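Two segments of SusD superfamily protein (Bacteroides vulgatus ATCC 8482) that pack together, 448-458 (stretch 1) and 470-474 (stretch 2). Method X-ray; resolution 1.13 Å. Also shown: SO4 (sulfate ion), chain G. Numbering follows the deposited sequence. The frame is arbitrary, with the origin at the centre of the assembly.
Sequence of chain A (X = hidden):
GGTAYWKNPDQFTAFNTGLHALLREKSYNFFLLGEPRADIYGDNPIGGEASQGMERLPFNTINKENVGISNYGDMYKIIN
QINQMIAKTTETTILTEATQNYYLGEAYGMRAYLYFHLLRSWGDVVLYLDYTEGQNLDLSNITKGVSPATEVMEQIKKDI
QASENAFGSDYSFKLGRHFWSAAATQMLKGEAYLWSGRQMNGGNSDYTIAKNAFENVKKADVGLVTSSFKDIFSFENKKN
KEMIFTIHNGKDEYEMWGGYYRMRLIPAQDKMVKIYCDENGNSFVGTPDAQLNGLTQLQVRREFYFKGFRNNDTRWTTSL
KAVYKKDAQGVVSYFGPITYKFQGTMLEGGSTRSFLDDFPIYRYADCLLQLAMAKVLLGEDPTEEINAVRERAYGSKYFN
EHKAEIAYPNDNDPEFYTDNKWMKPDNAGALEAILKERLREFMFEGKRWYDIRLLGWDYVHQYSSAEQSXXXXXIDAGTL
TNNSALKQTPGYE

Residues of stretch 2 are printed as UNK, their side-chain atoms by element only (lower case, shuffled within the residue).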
ATOM      1  N   ARG A 448      -2.894   5.786  -0.673  1.00  5.92           N
ATOM      2  CA  ARG A 448      -3.508   7.099  -0.793  1.00  5.77           C
ATOM      3  C   ARG A 448      -4.875   7.209  -0.160  1.00  6.06           C
ATOM      4  O   ARG A 448      -5.179   8.258   0.446  1.00  6.39           O
ATOM      5  CB  ARG A 448      -3.542   7.499  -2.282  1.00  6.41           C
ATOM      6  CG  ARG A 448      -4.232   8.808  -2.597  1.00  6.66           C
ATOM      7  CD  ARG A 448      -3.553  10.038  -2.047  1.00  6.62           C
ATOM      8  NE  ARG A 448      -4.127  11.218  -2.671  1.00  6.34           N
ATOM      9  CZ  ARG A 448      -3.714  12.459  -2.419  1.00  6.26           C
ATOM     10  NH1 ARG A 448      -2.803  12.711  -1.503  1.00  6.59           N
ATOM     11  NH2 ARG A 448      -4.215  13.465  -3.126  1.00  7.26           N
ATOM     12  N   TRP A 449      -5.749   6.219  -0.364  1.00  5.46           N
ATOM     13  CA  TRP A 449      -7.057   6.258   0.265  1.00  6.37           C
ATOM     14  C   TRP A 449      -6.980   6.197   1.782  1.00  5.96           C
ATOM     15  O   TRP A 449      -7.635   6.965   2.492  1.00  6.39           O
ATOM     16  CB  TRP A 449      -7.948   5.171  -0.329  1.00  6.19           C
ATOM     17  CG  TRP A 449      -9.254   4.969   0.401  1.00  6.62           C
ATOM     18  CD1 TRP A 449      -9.548   3.945   1.240  1.00  6.38           C
ATOM     19  CD2 TRP A 449     -10.444   5.788   0.332  1.00  6.13           C
ATOM     20  NE1 TRP A 449     -10.837   4.038   1.702  1.00  6.41           N
ATOM     21  CE2 TRP A 449     -11.421   5.149   1.160  1.00  6.06           C
ATOM     22  CE3 TRP A 449     -10.785   6.938  -0.350  1.00  6.57           C
ATOM     23  CZ2 TRP A 449     -12.678   5.677   1.326  1.00  7.32           C
ATOM     24  CZ3 TRP A 449     -12.040   7.461  -0.200  1.00  7.16           C
ATOM     25  CH2 TRP A 449     -12.981   6.810   0.638  1.00  6.56           C
ATOM     26  N   TYR A 450      -6.144   5.322   2.305  1.00  5.95           N
ATOM     27  CA  TYR A 450      -5.971   5.247   3.746  1.00  6.36           C
ATOM     28  C   TYR A 450      -5.378   6.550   4.285  1.00  6.88           C
ATOM     29  O   TYR A 450      -5.726   6.952   5.399  1.00  7.25           O
ATOM     30  CB  TYR A 450      -5.129   4.035   4.110  1.00  6.92           C
ATOM     31  CG  TYR A 450      -5.807   2.695   4.043  1.00  7.10           C
ATOM     32  CD1 TYR A 450      -7.134   2.524   4.367  1.00  7.06           C
ATOM     33  CD2 TYR A 450      -5.084   1.537   3.782  1.00  6.75           C
ATOM     34  CE1 TYR A 450      -7.719   1.276   4.446  1.00  6.97           C
ATOM     35  CE2 TYR A 450      -5.668   0.304   3.835  1.00  6.79           C
ATOM     36  CZ  TYR A 450      -6.966   0.142   4.231  1.00  6.77           C
ATOM     37  OH  TYR A 450      -7.558  -1.095   4.377  1.00  7.48           O
ATOM     38  N   ASP A 451      -4.489   7.213   3.540  1.00  6.46           N
ATOM     39  CA  ASP A 451      -3.918   8.498   3.995  1.00  6.93           C
ATOM     40  C   ASP A 451      -5.000   9.531   4.212  1.00  6.94           C
ATOM     41  O   ASP A 451      -5.046  10.231   5.231  1.00  7.88           O
ATOM     42  CB  ASP A 451      -2.945   9.054   2.933  1.00  7.50           C
ATOM     43  CG  ASP A 451      -1.649   8.301   2.731  1.00  8.28           C
ATOM     44  OD1 ASP A 451      -1.272   7.496   3.593  1.00  9.35           O
ATOM     45  OD2 ASP A 451      -0.991   8.607   1.683  1.00 10.33           O
ATOM     46  N   ILE A 452      -5.868   9.721   3.221  1.00  6.65           N
ATOM     47  CA  ILE A 452      -6.882  10.750   3.308  1.00  7.16           C
ATOM     48  C   ILE A 452      -7.947  10.382   4.324  1.00  6.49           C
ATOM     49  O   ILE A 452      -8.455  11.223   5.064  1.00  7.20           O
ATOM     50  CB  ILE A 452      -7.401  11.184   1.916  1.00  6.41           C
ATOM     51  CG1 ILE A 452      -8.199  10.092   1.207  1.00  7.04           C
ATOM     52  CG2 ILE A 452      -6.232  11.704   1.079  1.00  7.50           C
ATOM     53  CD1 ILE A 452      -8.673  10.475  -0.195  1.00  7.30           C
ATOM     54  N   ARG A 453      -8.299   9.093   4.395  1.00  6.45           N
ATOM     55  CA  ARG A 453      -9.228   8.616   5.406  1.00  6.69           C
ATOM     56  C   ARG A 453      -8.711   8.888   6.820  1.00  7.16           C
ATOM     57  O   ARG A 453      -9.484   9.323   7.693  1.00  7.14           O
ATOM     58  CB  ARG A 453      -9.461   7.120   5.244  1.00  6.50           C
ATOM     59  CG  ARG A 453     -10.458   6.783   4.133  1.00  7.11           C
ATOM     60  CD  ARG A 453     -11.888   6.845   4.627  1.00  7.91           C
ATOM     61  NE  ARG A 453     -12.199   5.676   5.475  1.00  7.67           N
ATOM     62  CZ  ARG A 453     -12.665   5.688   6.708  1.00  8.14           C
ATOM     63  NH1 ARG A 453     -12.865   6.831   7.363  1.00  9.37           N
ATOM     64  NH2 ARG A 453     -12.915   4.533   7.301  1.00  9.24           N
ATOM     65  N   LEU A 454      -7.425   8.659   7.060  1.00  7.12           N
ATOM     66  CA  LEU A 454      -6.843   8.937   8.391  1.00  7.04           C
ATOM     67  C   LEU A 454      -7.087  10.380   8.795  1.00  7.20           C
ATOM     68  O   LEU A 454      -7.544  10.653   9.914  1.00  7.25           O
ATOM     69  CB  LEU A 454      -5.375   8.642   8.386  1.00  7.05           C
ATOM     70  CG  LEU A 454      -4.609   9.121   9.611  1.00  7.77           C
ATOM     71  CD1 LEU A 454      -5.059   8.422  10.937  1.00  7.99           C
ATOM     72  CD2 LEU A 454      -3.125   8.893   9.387  1.00 10.33           C
ATOM     73  N   LEU A 455      -6.807  11.313   7.900  1.00  6.99           N
ATOM     74  CA  LEU A 455      -6.911  12.725   8.243  1.00  7.82           C
ATOM     75  C   LEU A 455      -8.303  13.257   8.311  1.00  8.17           C
ATOM     76  O   LEU A 455      -8.540  14.275   8.987  1.00  9.73           O
ATOM     77  CB  LEU A 455      -5.990  13.582   7.359  1.00  8.54           C
ATOM     78  CG  LEU A 455      -4.493  13.381   7.627  1.00 10.06           C
ATOM     79  CD1 LEU A 455      -3.646  14.283   6.681  1.00 11.21           C
ATOM     80  CD2 LEU A 455      -4.094  13.589   9.087  1.00 12.17           C
ATOM     81  N   GLY A 456      -9.260  12.597   7.653  1.00  7.72           N
ATOM     82  CA  GLY A 456     -10.655  12.845   7.877  1.00  7.73           C
ATOM     83  C   GLY A 456     -11.411  13.384   6.669  1.00  7.24           C
ATOM     84  O   GLY A 456     -10.828  13.596   5.596  1.00  7.41           O
ATOM     85  N   TRP A 457     -12.693  13.658   6.886  1.00  7.57           N
ATOM     86  CA  TRP A 457     -13.604  13.994   5.792  1.00  7.89           C
ATOM     87  C   TRP A 457     -13.090  15.176   4.960  1.00  8.09           C
ATOM     88  O   TRP A 457     -13.196  15.152   3.734  1.00  8.57           O
ATOM     89  CB  TRP A 457     -15.003  14.308   6.311  1.00  8.26           C
ATOM     90  CG  TRP A 457     -15.911  14.915   5.280  1.00  8.94           C
ATOM     91  CD1 TRP A 457     -16.436  16.184   5.281  1.00 10.48           C
ATOM     92  CD2 TRP A 457     -16.341  14.327   4.038  1.00  8.38           C
ATOM     93  NE1 TRP A 457     -17.183  16.396   4.151  1.00 10.45           N
ATOM     94  CE2 TRP A 457     -17.168  15.266   3.375  1.00  9.57           C
ATOM     95  CE3 TRP A 457     -16.117  13.090   3.410  1.00  8.97           C
ATOM     96  CZ2 TRP A 457     -17.728  15.034   2.136  1.00  9.72           C
ATOM     97  CZ3 TRP A 457     -16.681  12.865   2.185  1.00  8.90           C
ATOM     98  CH2 TRP A 457     -17.473  13.830   1.554  1.00  9.63           C
ATOM     99  N   ASP A 458     -12.547  16.222   5.580  1.00  8.06           N
ATOM    100  CA  ASP A 458     -12.113  17.361   4.778  1.00  8.01           C
ATOM    101  C   ASP A 458     -11.122  16.963   3.701  1.00  7.65           C
ATOM    102  O   ASP A 458     -11.196  17.462   2.580  1.00  9.23           O
ATOM    103  CB  ASP A 458     -11.515  18.427   5.652  1.00  9.11           C
ATOM    104  CG  ASP A 458     -12.538  19.048   6.627  1.00  9.43           C
ATOM    105  OD1 ASP A 458     -13.735  18.989   6.370  1.00 10.70           O
ATOM    106  OD2 ASP A 458     -12.069  19.668   7.595  1.00 10.35           O
ATOM    107  N   UNK A 470     -20.717   7.117   3.218  1.00  8.40           N
ATOM    108  CA  UNK A 470     -20.264   5.901   2.589  1.00  8.34           C
ATOM    109  C   UNK A 470     -18.726   5.875   2.504  1.00  7.97           C
ATOM    110  O   UNK A 470     -18.143   5.524   1.476  1.00  8.09           O
ATOM    111  n   UNK A 470     -24.587   4.211  -2.193  1.00 14.04           N
ATOM    112  n   UNK A 470     -26.301   3.911  -0.687  1.00 13.33           N
ATOM    113  n   UNK A 470     -24.294   4.698   0.029  1.00 10.47           N
ATOM    114  c   UNK A 470     -22.360   5.380   1.267  1.00  9.33           C
ATOM    115  c   UNK A 470     -22.941   5.195  -0.130  1.00  9.95           C
ATOM    116  c   UNK A 470     -20.891   5.730   1.193  1.00  8.30           C
ATOM    117  c   UNK A 470     -25.060   4.278  -0.964  1.00 11.62           C
ATOM    118  N   UNK A 471     -18.052   6.151   3.624  1.00  7.66           N
ATOM    119  CA  UNK A 471     -16.603   6.032   3.668  1.00  7.88           C
ATOM    120  C   UNK A 471     -16.149   4.586   3.876  1.00  7.59           C
ATOM    121  O   UNK A 471     -15.034   4.241   3.470  1.00  7.99           O
ATOM    122  c   UNK A 471     -16.316   8.387   4.617  1.00  9.19           C
ATOM    123  c   UNK A 471     -16.017   6.891   4.780  1.00  8.49           C
ATOM    124  c   UNK A 471     -15.560   9.175   5.699  1.00 12.57           C
ATOM    125  c   UNK A 471     -15.877   8.885   3.237  1.00 11.12           C
ATOM    126  N   UNK A 472     -16.997   3.771   4.494  1.00  7.30           N
ATOM    127  CA  UNK A 472     -16.740   2.316   4.619  1.00  7.09           C
ATOM    128  C   UNK A 472     -17.134   1.637   3.288  1.00  6.98           C
ATOM    129  O   UNK A 472     -17.459   2.312   2.320  1.00  8.07           O
ATOM    130  c   UNK A 472     -15.659   2.149   7.517  1.00  9.98           C
ATOM    131  c   UNK A 472     -17.489   1.793   5.852  1.00  7.79           C
ATOM    132  c   UNK A 472     -18.066   1.900   8.277  1.00 10.04           C
ATOM    133  c   UNK A 472     -17.110   2.444   7.179  1.00  8.60           C
ATOM    134  N   UNK A 473     -17.081   0.305   3.290  1.00  6.94           N
ATOM    135  CA  UNK A 473     -17.433  -0.513   2.157  1.00  6.82           C
ATOM    136  C   UNK A 473     -18.706  -1.280   2.473  1.00  6.49           C
ATOM    137  O   UNK A 473     -18.946  -1.639   3.623  1.00  7.36           O
ATOM    138  c   UNK A 473     -16.317  -1.511   1.864  1.00  7.51           C
ATOM    139  c   UNK A 473     -13.226  -0.362   0.030  1.00  7.44           C
ATOM    140  c   UNK A 473     -12.648  -1.186  -2.094  1.00  9.33           C
ATOM    141  n   UNK A 473     -13.152   0.333   1.209  1.00  7.09           N
ATOM    142  c   UNK A 473     -14.379  -1.149   0.074  1.00  7.44           C
ATOM    143  c   UNK A 473     -14.689  -1.943  -1.028  1.00  8.46           C
ATOM    144  c   UNK A 473     -15.025  -0.886   1.328  1.00  7.00           C
ATOM    145  c   UNK A 473     -14.213  -0.024   1.995  1.00  7.09           C
ATOM    146  c   UNK A 473     -12.324  -0.397  -1.038  1.00  7.74           C
ATOM    147  c   UNK A 473     -13.810  -1.968  -2.098  1.00  9.95           C
ATOM    148  N   UNK A 474     -19.535  -1.542   1.465  1.00  7.17           N
ATOM    149  CA  UNK A 474     -20.741  -2.345   1.668  1.00  7.28           C
ATOM    150  C   UNK A 474     -20.414  -3.826   1.837  1.00  7.38           C
ATOM    151  O   UNK A 474     -19.302  -4.272   1.514  1.00  7.60           O
ATOM    152  c   UNK A 474     -21.529  -2.088   0.390  1.00  8.41           C
ATOM    153  c   UNK A 474     -19.321  -1.189   0.048  1.00  6.85           C
ATOM    154  c   UNK A 474     -20.452  -1.908  -0.678  1.00  7.82           C
TER
HETATM  155  S   SO4 G   6     -13.438  13.473  10.578  0.75  9.29           S
HETATM  156  O1  SO4 G   6     -14.016  12.920   9.318  0.75 13.78           O
HETATM  157  O2  SO4 G   6     -14.442  14.027  11.462  0.75 14.53           O
HETATM  158  O3  SO4 G   6     -12.729  12.399  11.176  0.75 13.10           O
HETATM  159  O4  SO4 G   6     -12.396  14.451  10.276  0.75 14.13           O
HETATM  160  O   HOH W   1     -10.668   0.902   2.511  1.00  7.49           O
HETATM  161  O   HOH W   2     -12.591   3.193   4.018  1.00  7.52           O

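Position 470 opens the second stretch with seven side-chain atoms: three carbons in a row, then a nitrogen, then a carbon carrying two more nitrogens. The side chain is out of reach of the helical stretch and makes no contact there. That terminal fork of nitrogens is a guanidinium group, so the residue is Arg470. Its chain is extended, with chi2 and chi3 both t. All three of its guanidinium nitrogens are hydrogen-bonded elsewhere in the structure, a use for which a long chain with several donors is well suited.

At position 471 there are four carbons, forked at the second, with no polar atom. They pack against Trp449, Arg453 and Trp457 of stretch 1. A fork at the second carbon rather than the first distinguishes leucine from isoleucine, and the residue is Leu471. Of the five positions it has the most area covered by stretch 1, 111 Å². Its CB lies over one face of the Arg453 guanidinium, and its CD1 is 3.9 Å from Arg453 NH1. On its other methyl, CD2 lies 4.2 Å from CZ3 of Trp457, at the edge of that ring, and 4.4 Å from CH2 of Trp449. A branched aliphatic chain suits this site because its two methyls can meet different neighbours, while having no polar group to leave unsatisfied. The backbone contributes as well: Leu471 O lies 3.5 Å from Trp449 CZ2, near the plane of the indole.

Position 472 again has four carbons forked at the second, and its side chain touches Arg453 NH2; it is Leu472. Its CA-to-CB bond points away from the helix, yet the end of the side chain comes nearer, bringing CD2 to 3.6 Å from Arg453 NH2. A chain forked at its end suits the place, since a methyl can reach that nitrogen despite the direction of the CA-to-CB bond and asks for no hydrogen-bond partner. This is a packing contact against a nitrogen whose hydrogen bonding is met elsewhere in the structure.

Position 473 carries one carbon, then fused five- and six-membered rings that hold eight carbons and one nitrogen, and the rings come near Trp449 NE1. Only an indole fits, and the residue is Trp473. Its NE1 lies 4.4 Å from Trp449 NE1, too far for a direct bond, and two N-H donors could not satisfy each other in any case. Water 1 resolves this by accepting from both, at 2.9 Å from Trp473 NE1 and, more weakly, at 3.2 Å from Trp449 NE1.

Position 474 has three carbons that close a ring onto the backbone nitrogen, out of reach of stretch 1, which identifies Pro474. Its ring leaves the backbone nitrogen without a hydrogen to donate.

The contact buries 306 Å² without a direct hydrogen bond between the stretches. The CA-to-CB bonds of Trp449 and Arg453, one helical turn apart, both point toward the second stretch, and water 2 ties these residues to it: it accepts from Trp449 NE1 at 3.0 Å and from Arg453 NE at 2.9 Å, and donates to Leu471 O at 2.7 Å. Leucine packing supplies the apolar part, and the two waters join polar atoms that do not bond directly across the gap.

Stretch 2 (470-474) RLLWP
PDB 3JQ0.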